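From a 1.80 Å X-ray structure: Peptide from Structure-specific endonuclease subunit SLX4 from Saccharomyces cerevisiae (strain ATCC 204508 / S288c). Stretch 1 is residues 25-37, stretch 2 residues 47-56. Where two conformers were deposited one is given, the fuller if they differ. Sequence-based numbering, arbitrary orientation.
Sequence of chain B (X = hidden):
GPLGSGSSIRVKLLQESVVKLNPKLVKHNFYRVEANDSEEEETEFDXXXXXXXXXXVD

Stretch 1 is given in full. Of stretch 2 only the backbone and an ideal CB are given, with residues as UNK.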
ATOM      1  N   LEU B  25     -10.069  29.130  -6.118  1.00 37.88           N
ATOM      2  CA  LEU B  25      -9.245  28.002  -6.527  1.00 37.56           C
ATOM      3  C   LEU B  25      -9.284  27.847  -8.045  1.00 42.46           C
ATOM      4  O   LEU B  25     -10.341  27.981  -8.668  1.00 48.74           O
ATOM      5  CB  LEU B  25      -9.734  26.713  -5.857  1.00 34.24           C
ATOM      6  CG  LEU B  25      -9.633  26.633  -4.327  1.00 32.96           C
ATOM      7  CD1 LEU B  25     -10.352  25.394  -3.793  1.00 35.48           C
ATOM      8  CD2 LEU B  25      -8.183  26.627  -3.874  1.00 31.94           C
ATOM      9  N   VAL B  26      -8.129  27.557  -8.636  1.00 39.52           N
ATOM     10  CA  VAL B  26      -8.021  27.344 -10.079  1.00 41.55           C
ATOM     11  C   VAL B  26      -8.215  25.860 -10.366  1.00 34.23           C
ATOM     12  O   VAL B  26      -7.443  25.021  -9.888  1.00 29.31           O
ATOM     13  CB  VAL B  26      -6.666  27.839 -10.612  1.00 40.59           C
ATOM     14  CG1 VAL B  26      -6.511  27.487 -12.084  1.00 38.96           C
ATOM     15  CG2 VAL B  26      -6.530  29.334 -10.401  1.00 40.90           C
ATOM     16  N   LYS B  27      -9.260  25.531 -11.132  1.00 32.24           N
ATOM     17  CA  LYS B  27      -9.536  24.159 -11.541  1.00 31.70           C
ATOM     18  C   LYS B  27      -8.858  23.888 -12.878  1.00 30.41           C
ATOM     19  O   LYS B  27      -9.189  24.529 -13.881  1.00 35.26           O
ATOM     20  CB  LYS B  27     -11.039  23.917 -11.668  1.00 37.25           C
ATOM     21  CG  LYS B  27     -11.844  24.154 -10.404  1.00 47.88           C
ATOM     22  CD  LYS B  27     -13.313  24.389 -10.749  1.00 63.63           C
ATOM     23  CE  LYS B  27     -14.196  24.378  -9.510  1.00 72.50           C
ATOM     24  NZ  LYS B  27     -15.564  24.914  -9.773  1.00 78.59           N
ATOM     25  N   HIS B  28      -7.931  22.929 -12.903  1.00 28.06           N
ATOM     26  CA  HIS B  28      -7.353  22.515 -14.182  1.00 27.41           C
ATOM     27  C   HIS B  28      -8.350  21.700 -14.989  1.00 25.35           C
ATOM     28  O   HIS B  28      -8.523  21.923 -16.194  1.00 27.09           O
ATOM     29  CB  HIS B  28      -6.073  21.707 -13.966  1.00 24.81           C
ATOM     30  CG  HIS B  28      -4.905  22.544 -13.546  1.00 26.69           C
ATOM     31  ND1 HIS B  28      -3.701  22.000 -13.157  1.00 31.38           N
ATOM     32  CD2 HIS B  28      -4.756  23.886 -13.473  1.00 33.13           C
ATOM     33  CE1 HIS B  28      -2.859  22.973 -12.856  1.00 26.14           C
ATOM     34  NE2 HIS B  28      -3.472  24.129 -13.043  1.00 37.00           N
ATOM     35  N   ASN B  29      -8.996  20.731 -14.345  1.00 26.44           N
ATOM     36  CA  ASN B  29      -9.969  19.874 -15.005  1.00 25.07           C
ATOM     37  C   ASN B  29     -10.974  19.376 -13.973  1.00 21.47           C
ATOM     38  O   ASN B  29     -10.739  19.427 -12.766  1.00 23.83           O
ATOM     39  CB  ASN B  29      -9.340  18.632 -15.671  1.00 29.47           C
ATOM     40  CG  ASN B  29      -8.032  18.914 -16.366  1.00 35.88           C
ATOM     41  OD1 ASN B  29      -8.017  19.312 -17.535  1.00 33.29           O
ATOM     42  ND2 ASN B  29      -6.917  18.681 -15.662  1.00 33.33           N
ATOM     43  N   PHE B  30     -12.091  18.877 -14.475  1.00 21.57           N
ATOM     44  CA  PHE B  30     -13.089  18.201 -13.647  1.00 27.95           C
ATOM     45  C   PHE B  30     -13.581  16.998 -14.442  1.00 20.95           C
ATOM     46  O   PHE B  30     -13.803  17.111 -15.647  1.00 23.54           O
ATOM     47  CB  PHE B  30     -14.199  19.231 -13.265  1.00 40.43           C
ATOM     48  CG  PHE B  30     -15.630  18.746 -13.387  1.00 58.90           C
ATOM     49  CD1 PHE B  30     -16.443  18.727 -12.270  1.00 67.57           C
ATOM     50  CD2 PHE B  30     -16.197  18.407 -14.613  1.00 70.00           C
ATOM     51  CE1 PHE B  30     -17.765  18.333 -12.359  1.00 71.22           C
ATOM     52  CE2 PHE B  30     -17.512  17.981 -14.700  1.00 71.82           C
ATOM     53  CZ  PHE B  30     -18.298  17.946 -13.570  1.00 73.50           C
ATOM     54  N   TYR B  31     -13.763  15.846 -13.782  1.00 20.91           N
ATOM     55  CA  TYR B  31     -14.179  14.632 -14.476  1.00 20.85           C
ATOM     56  C   TYR B  31     -15.358  14.015 -13.736  1.00 21.49           C
ATOM     57  O   TYR B  31     -15.320  13.884 -12.512  1.00 22.27           O
ATOM     58  CB  TYR B  31     -13.056  13.595 -14.575  1.00 23.33           C
ATOM     59  CG  TYR B  31     -11.689  14.155 -14.914  1.00 28.43           C
ATOM     60  CD1 TYR B  31     -11.372  14.508 -16.218  1.00 32.22           C
ATOM     61  CD2 TYR B  31     -10.703  14.291 -13.930  1.00 33.85           C
ATOM     62  CE1 TYR B  31     -10.128  15.009 -16.543  1.00 29.12           C
ATOM     63  CE2 TYR B  31      -9.441  14.794 -14.248  1.00 30.02           C
ATOM     64  CZ  TYR B  31      -9.166  15.149 -15.558  1.00 32.12           C
ATOM     65  OH  TYR B  31      -7.927  15.652 -15.901  1.00 34.13           O
ATOM     66  N   ARG B  32     -16.391  13.640 -14.475  1.00 21.77           N
ATOM     67  CA  ARG B  32     -17.519  12.932 -13.865  1.00 21.56           C
ATOM     68  C   ARG B  32     -17.104  11.510 -13.505  1.00 25.47           C
ATOM     69  O   ARG B  32     -16.543  10.793 -14.337  1.00 22.32           O
ATOM     70  CB  ARG B  32     -18.697  12.916 -14.835  1.00 23.77           C
ATOM     71  CG  ARG B  32     -19.969  12.228 -14.337  1.00 23.77           C
ATOM     72  CD  ARG B  32     -20.997  12.281 -15.470  1.00 29.85           C
ATOM     73  NE  ARG B  32     -22.214  11.510 -15.218  1.00 35.15           N
ATOM     74  CZ  ARG B  32     -23.251  11.976 -14.537  1.00 33.75           C
ATOM     75  NH1 ARG B  32     -23.195  13.192 -14.006  1.00 35.36           N
ATOM     76  NH2 ARG B  32     -24.333  11.224 -14.380  1.00 33.84           N
ATOM     77  N   VAL B  33     -17.408  11.079 -12.258  1.00 22.04           N
ATOM     78  CA  VAL B  33     -17.097   9.723 -11.820  1.00 20.65           C
ATOM     79  C   VAL B  33     -18.236   8.805 -12.252  1.00 24.47           C
ATOM     80  O   VAL B  33     -19.410   9.170 -12.150  1.00 24.63           O
ATOM     81  CB  VAL B  33     -16.876   9.685 -10.292  1.00 20.39           C
ATOM     82  CG1 VAL B  33     -16.822   8.219  -9.768  1.00 21.06           C
ATOM     83  CG2 VAL B  33     -15.595  10.443  -9.901  1.00 22.78           C
ATOM     84  N   GLU B  34     -17.894   7.617 -12.750  1.00 21.85           N
ATOM     85  CA  GLU B  34     -18.866   6.608 -13.140  1.00 23.06           C
ATOM     86  C   GLU B  34     -18.633   5.327 -12.351  1.00 23.23           C
ATOM     87  O   GLU B  34     -17.527   5.062 -11.873  1.00 25.06           O
ATOM     88  CB  GLU B  34     -18.781   6.308 -14.640  1.00 27.44           C
ATOM     89  CG  GLU B  34     -18.831   7.571 -15.504  1.00 27.55           C
ATOM     90  CD  GLU B  34     -20.228   8.158 -15.596  1.00 33.04           C
ATOM     91  OE1 GLU B  34     -21.189   7.512 -15.117  1.00 31.60           O
ATOM     92  OE2 GLU B  34     -20.375   9.262 -16.156  1.00 30.78           O
ATOM     93  N   ALA B  35     -19.695   4.524 -12.232  1.00 24.54           N
ATOM     94  CA  ALA B  35     -19.606   3.213 -11.574  1.00 29.06           C
ATOM     95  C   ALA B  35     -18.981   3.310 -10.183  1.00 30.41           C
ATOM     96  O   ALA B  35     -18.199   2.454  -9.761  1.00 27.09           O
ATOM     97  CB  ALA B  35     -18.837   2.216 -12.441  1.00 27.48           C
ATOM     98  N   ASN B  36     -19.340   4.354  -9.448  1.00 26.74           N
ATOM     99  CA  ASN B  36     -18.868   4.480  -8.079  1.00 24.09           C
ATOM    100  C   ASN B  36     -19.405   3.345  -7.208  1.00 27.42           C
ATOM    101  O   ASN B  36     -20.576   2.968  -7.301  1.00 29.79           O
ATOM    102  CB  ASN B  36     -19.308   5.820  -7.501  1.00 29.55           C
ATOM    103  CG  ASN B  36     -18.876   5.992  -6.066  1.00 31.28           C
ATOM    104  OD1 ASN B  36     -17.700   6.200  -5.796  1.00 36.13           O
ATOM    105  ND2 ASN B  36     -19.826   5.905  -5.139  1.00 37.46           N
ATOM    106  N   ASP B  37     -18.532   2.796  -6.365  1.00 28.18           N
ATOM    107  CA  ASP B  37     -18.901   1.762  -5.396  1.00 31.27           C
ATOM    108  C   ASP B  37     -18.754   2.341  -3.997  1.00 34.26           C
ATOM    109  O   ASP B  37     -17.643   2.679  -3.579  1.00 34.29           O
ATOM    110  CB  ASP B  37     -18.009   0.527  -5.533  1.00 35.20           C
ATOM    111  CG  ASP B  37     -18.236  -0.223  -6.825  1.00 44.16           C
ATOM    112  OD1 ASP B  37     -19.392  -0.622  -7.079  1.00 45.82           O
ATOM    113  OD2 ASP B  37     -17.255  -0.402  -7.583  1.00 40.89           O
ATOM    114  N   UNK B  47     -24.827   8.336  -4.740  1.00 41.79           N
ATOM    115  CA  UNK B  47     -24.104   9.602  -4.757  1.00 36.47           C
ATOM    116  C   UNK B  47     -23.350   9.755  -6.071  1.00 35.73           C
ATOM    117  O   UNK B  47     -22.704   8.816  -6.540  1.00 35.27           O
ATOM    118  CB  UNK B  47     -23.140   9.692  -3.573  1.00 36.47           C
ATOM    119  N   UNK B  48     -23.422  10.946  -6.655  1.00 31.83           N
ATOM    120  CA  UNK B  48     -22.746  11.247  -7.915  1.00 26.53           C
ATOM    121  C   UNK B  48     -21.547  12.146  -7.622  1.00 28.56           C
ATOM    122  O   UNK B  48     -21.714  13.276  -7.149  1.00 30.83           O
ATOM    123  CB  UNK B  48     -23.699  11.912  -8.910  1.00 26.53           C
ATOM    124  N   UNK B  49     -20.347  11.638  -7.888  1.00 24.87           N
ATOM    125  CA  UNK B  49     -19.116  12.342  -7.594  1.00 24.05           C
ATOM    126  C   UNK B  49     -18.440  12.843  -8.863  1.00 23.71           C
ATOM    127  O   UNK B  49     -18.733  12.427  -9.988  1.00 25.86           O
ATOM    128  CB  UNK B  49     -18.164  11.434  -6.813  1.00 24.05           C
ATOM    129  N   UNK B  50     -17.502  13.747  -8.639  1.00 26.08           N
ATOM    130  CA  UNK B  50     -16.560  14.155  -9.665  0.50 27.96           C
ATOM    131  C   UNK B  50     -15.179  14.219  -9.035  1.00 24.84           C
ATOM    132  O   UNK B  50     -15.035  14.265  -7.813  1.00 26.72           O
ATOM    133  CB  UNK B  50     -16.952  15.498 -10.284  0.50 27.96           C
ATOM    134  N   UNK B  51     -14.164  14.190  -9.892  1.00 24.96           N
ATOM    135  CA  UNK B  51     -12.785  14.429  -9.492  1.00 24.28           C
ATOM    136  C   UNK B  51     -12.394  15.776 -10.080  1.00 22.09           C
ATOM    137  O   UNK B  51     -12.577  16.007 -11.280  1.00 23.81           O
ATOM    138  CB  UNK B  51     -11.850  13.312  -9.959  1.00 24.28           C
ATOM    139  N   UNK B  52     -11.889  16.669  -9.239  1.00 21.17           N
ATOM    140  CA  UNK B  52     -11.339  17.938  -9.693  1.00 22.74           C
ATOM    141  C   UNK B  52      -9.828  17.942  -9.501  1.00 24.93           C
ATOM    142  O   UNK B  52      -9.326  17.531  -8.448  1.00 22.50           O
ATOM    143  CB  UNK B  52     -11.981  19.108  -8.945  1.00 22.74           C
ATOM    144  N   UNK B  53      -9.104  18.396 -10.525  1.00 24.96           N
ATOM    145  CA  UNK B  53      -7.681  18.700 -10.395  1.00 29.70           C
ATOM    146  C   UNK B  53      -7.572  20.162  -9.998  1.00 27.76           C
ATOM    147  O   UNK B  53      -7.896  21.047 -10.795  1.00 26.01           O
ATOM    148  CB  UNK B  53      -6.915  18.412 -11.688  1.00 29.70           C
ATOM    149  N   UNK B  54      -7.115  20.419  -8.776  1.00 23.90           N
ATOM    150  CA  UNK B  54      -7.079  21.760  -8.216  1.00 26.96           C
ATOM    151  C   UNK B  54      -5.622  22.205  -8.190  1.00 26.75           C
ATOM    152  O   UNK B  54      -4.771  21.527  -7.603  1.00 25.89           O
ATOM    153  CB  UNK B  54      -7.705  21.805  -6.820  1.00 26.96           C
ATOM    154  N   UNK B  55      -5.323  23.333  -8.834  1.00 24.34           N
ATOM    155  CA  UNK B  55      -3.960  23.852  -8.807  1.00 25.49           C
ATOM    156  C   UNK B  55      -3.534  24.244  -7.392  1.00 26.25           C
ATOM    157  O   UNK B  55      -4.298  24.865  -6.643  1.00 30.20           O
ATOM    158  CB  UNK B  55      -3.837  25.056  -9.743  1.00 25.49           C
ATOM    159  N   UNK B  56      -2.288  23.910  -7.036  1.00 26.77           N
ATOM    160  CA  UNK B  56      -1.719  24.381  -5.775  1.00 33.66           C
ATOM    161  C   UNK B  56      -1.723  25.904  -5.726  1.00 37.77           C
ATOM    162  O   UNK B  56      -1.386  26.572  -6.707  1.00 33.28           O
ATOM    163  CB  UNK B  56      -0.297  23.848  -5.592  1.00 33.66           C
TER

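The backbone of 49-55 runs antiparallel to 29-32 (161° between strand directions, axes 4.6 Å apart at closest approach), so side chains of stretch 2 alternate between two faces, one carrying Lys27, Phe30 and Arg32, the other Asn29 and Tyr31.

Position 47 points its CB sideways, 5.3 Å from Asn36 ND2, and many polar residues would suit. It is Asp47, whose side chain stays 5.2 Å or more from stretch 1; its backbone O instead receives a bond from water 4 (2.9 Å), which also accepts from Asn36 ND2 (3.3 Å).

At 48 the CB is again sideways, 5.3 Å from Arg32 NH1. Val33 O lies beyond, so a long side chain with a donor could reach it, while an acid could approach the guanidinium. The residue is Gln48. With chi1 t and chi2 p, its NE2 donates to Val33 O (2.8 Å, 162°) and to the backbone O of position 49 (2.9 Å). Gln48 OE1 lies over one face of the Arg32 guanidinium, 3.3 Å from NH2, at an angle too poor for a hydrogen bond; it accepts from water 3 (2.7 Å).

The CB of 49 is 4.1 Å from Val33 CB, which favours an apolar group, aliphatic or aromatic; Asn36 is a polar neighbour that the edge of an aromatic ring could meet. The residue is Phe49: its CB packs on Val33 CB, and its ring edge meets Asn36, CE2 to ND2 being 3.9 Å. Val33 N bonds to Phe49 O (3.0 Å).

Position 50 is tight: the ideal CB is 3.2 Å from Tyr31 O and 3.6 Å from Phe30 CE1. A small or slim residue such as Ala, Ser or Cys suits. Cys50, chi1 p, sets SG 4.8 Å from the Phe30 ring centroid, obliquely.

At 51 the CB is 4.2 Å from Tyr31 CD2 and 4.7 Å from Val33 CG2, so Val, Ile or Leu would fit. Ile51 brings CG1 to 3.8 Å from Val33 CG2, while its backbone pairs with Tyr31 both ways: Tyr31 N to Ile51 O (2.8 Å) and Ile51 N to Tyr31 O (2.9 Å).

Position 52 has its CB 4.0 Å from Asn29 O and 4.9 Å from Phe30 CB; stretch 1 leaves room here, so small residues and larger aliphatic ones would both suit as far as stretch 1 decides. The deposited residue is Ala52, which adds a CA-H...O contact from its CA to Asn29 O (3.5 Å).

Position 53 faces Asn29 ND2, 4.0 Å from the CB, with Tyr31 OH farther along; an acceptor, Asp or Asn, is indicated. Asp53 OD2 accepts from Asn29 ND2 (3.0 Å, 149°) and from water 2 (2.6 Å), which also contacts Tyr31 OH (2.5 Å).

At 54, Leu25 CD1 is 5.4 Å from the CB, inviting a branched aliphatic. Ile54 reaches Leu25 CB through CG2 (4.1 Å) and Lys27 CG through CD1 (3.8 Å).

The CB of position 55 points toward stretch 1 and lies 3.4 Å from His28 NE2, so an acceptor is attractive. Gln55 OE1 accepts a hydrogen bond from His28 NE2 (2.7 Å, 162°), and Gln55 N donates to Val26 O (2.9 Å).

Position 56 points away, leaving its identity unconstrained here; it is Leu56.

Stretch 2 (47-56) DQFCIADIQL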
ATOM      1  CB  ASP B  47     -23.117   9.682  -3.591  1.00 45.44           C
ATOM      2  CG  ASP B  47     -23.771  10.120  -2.295  1.00 53.40           C
ATOM      3  OD1 ASP B  47     -24.861  10.732  -2.342  1.00 51.76           O
ATOM      4  OD2 ASP B  47     -23.175   9.860  -1.230  1.00 55.01           O
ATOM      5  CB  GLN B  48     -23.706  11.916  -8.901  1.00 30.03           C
ATOM      6  CG  GLN B  48     -23.060  12.323 -10.229  1.00 35.08           C
ATOM      7  CD  GLN B  48     -22.452  11.142 -10.979  1.00 33.69           C
ATOM      8  OE1 GLN B  48     -23.172  10.241 -11.425  1.00 33.71           O
ATOM      9  NE2 GLN B  48     -21.123  11.147 -11.128  1.00 29.27           N
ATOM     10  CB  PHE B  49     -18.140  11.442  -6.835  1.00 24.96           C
ATOM     11  CG  PHE B  49     -18.583  11.116  -5.436  1.00 24.28           C
ATOM     12  CD1 PHE B  49     -18.371  12.018  -4.408  1.00 30.61           C
ATOM     13  CD2 PHE B  49     -19.209   9.923  -5.156  1.00 30.33           C
ATOM     14  CE1 PHE B  49     -18.778  11.724  -3.104  1.00 31.33           C
ATOM     15  CE2 PHE B  49     -19.627   9.624  -3.865  1.00 35.02           C
ATOM     16  CZ  PHE B  49     -19.414  10.527  -2.844  1.00 34.97           C
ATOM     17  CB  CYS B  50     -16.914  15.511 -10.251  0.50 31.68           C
ATOM     18  SG  CYS B  50     -16.771  16.749  -9.000  0.50 37.31           S
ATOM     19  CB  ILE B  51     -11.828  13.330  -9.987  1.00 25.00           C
ATOM     20  CG1 ILE B  51     -12.146  11.983  -9.333  1.00 24.41           C
ATOM     21  CG2 ILE B  51     -10.358  13.742  -9.714  1.00 24.53           C
ATOM     22  CD1 ILE B  51     -11.923  11.953  -7.812  1.00 30.06           C
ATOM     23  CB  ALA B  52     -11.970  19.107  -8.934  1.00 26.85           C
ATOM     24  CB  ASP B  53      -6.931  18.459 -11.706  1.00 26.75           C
ATOM     25  CG  ASP B  53      -6.902  17.013 -12.107  1.00 35.62           C
ATOM     26  OD1 ASP B  53      -6.788  16.134 -11.211  1.00 33.87           O
ATOM     27  OD2 ASP B  53      -6.990  16.755 -13.328  1.00 40.33           O
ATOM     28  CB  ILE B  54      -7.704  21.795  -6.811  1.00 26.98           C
ATOM     29  CG1 ILE B  54      -9.161  21.302  -6.851  1.00 28.38           C
ATOM     30  CG2 ILE B  54      -7.581  23.195  -6.204  1.00 28.59           C
ATOM     31  CD1 ILE B  54     -10.116  22.234  -7.570  1.00 35.52           C
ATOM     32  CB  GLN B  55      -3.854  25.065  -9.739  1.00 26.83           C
ATOM     33  CG  GLN B  55      -2.480  25.653  -9.868  1.00 33.44           C
ATOM     34  CD  GLN B  55      -2.460  26.741 -10.921  1.00 35.09           C
ATOM     35  OE1 GLN B  55      -2.472  26.456 -12.115  1.00 36.99           O
ATOM     36  NE2 GLN B  55      -2.477  27.990 -10.483  1.00 46.30           N
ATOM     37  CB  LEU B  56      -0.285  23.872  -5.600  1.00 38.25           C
ATOM     38  CG  LEU B  56      -0.001  22.381  -5.413  1.00 33.95           C
ATOM     39  CD1 LEU B  56       1.506  22.158  -5.235  1.00 32.27           C
ATOM     40  CD2 LEU B  56      -0.759  21.829  -4.210  1.00 31.97           C
TER
HETATM   41  O   HOH W   1      -5.704  27.096  -7.016  1.00 38.78           O
HETATM   42  O   HOH W   2      -5.749  14.987 -14.765  1.00 47.24           O
HETATM   43  O   HOH W   3     -22.414   7.926 -12.588  1.00 37.95           O
HETATM   44  O   HOH W   4     -22.786   5.951  -6.561  1.00 42.03           O
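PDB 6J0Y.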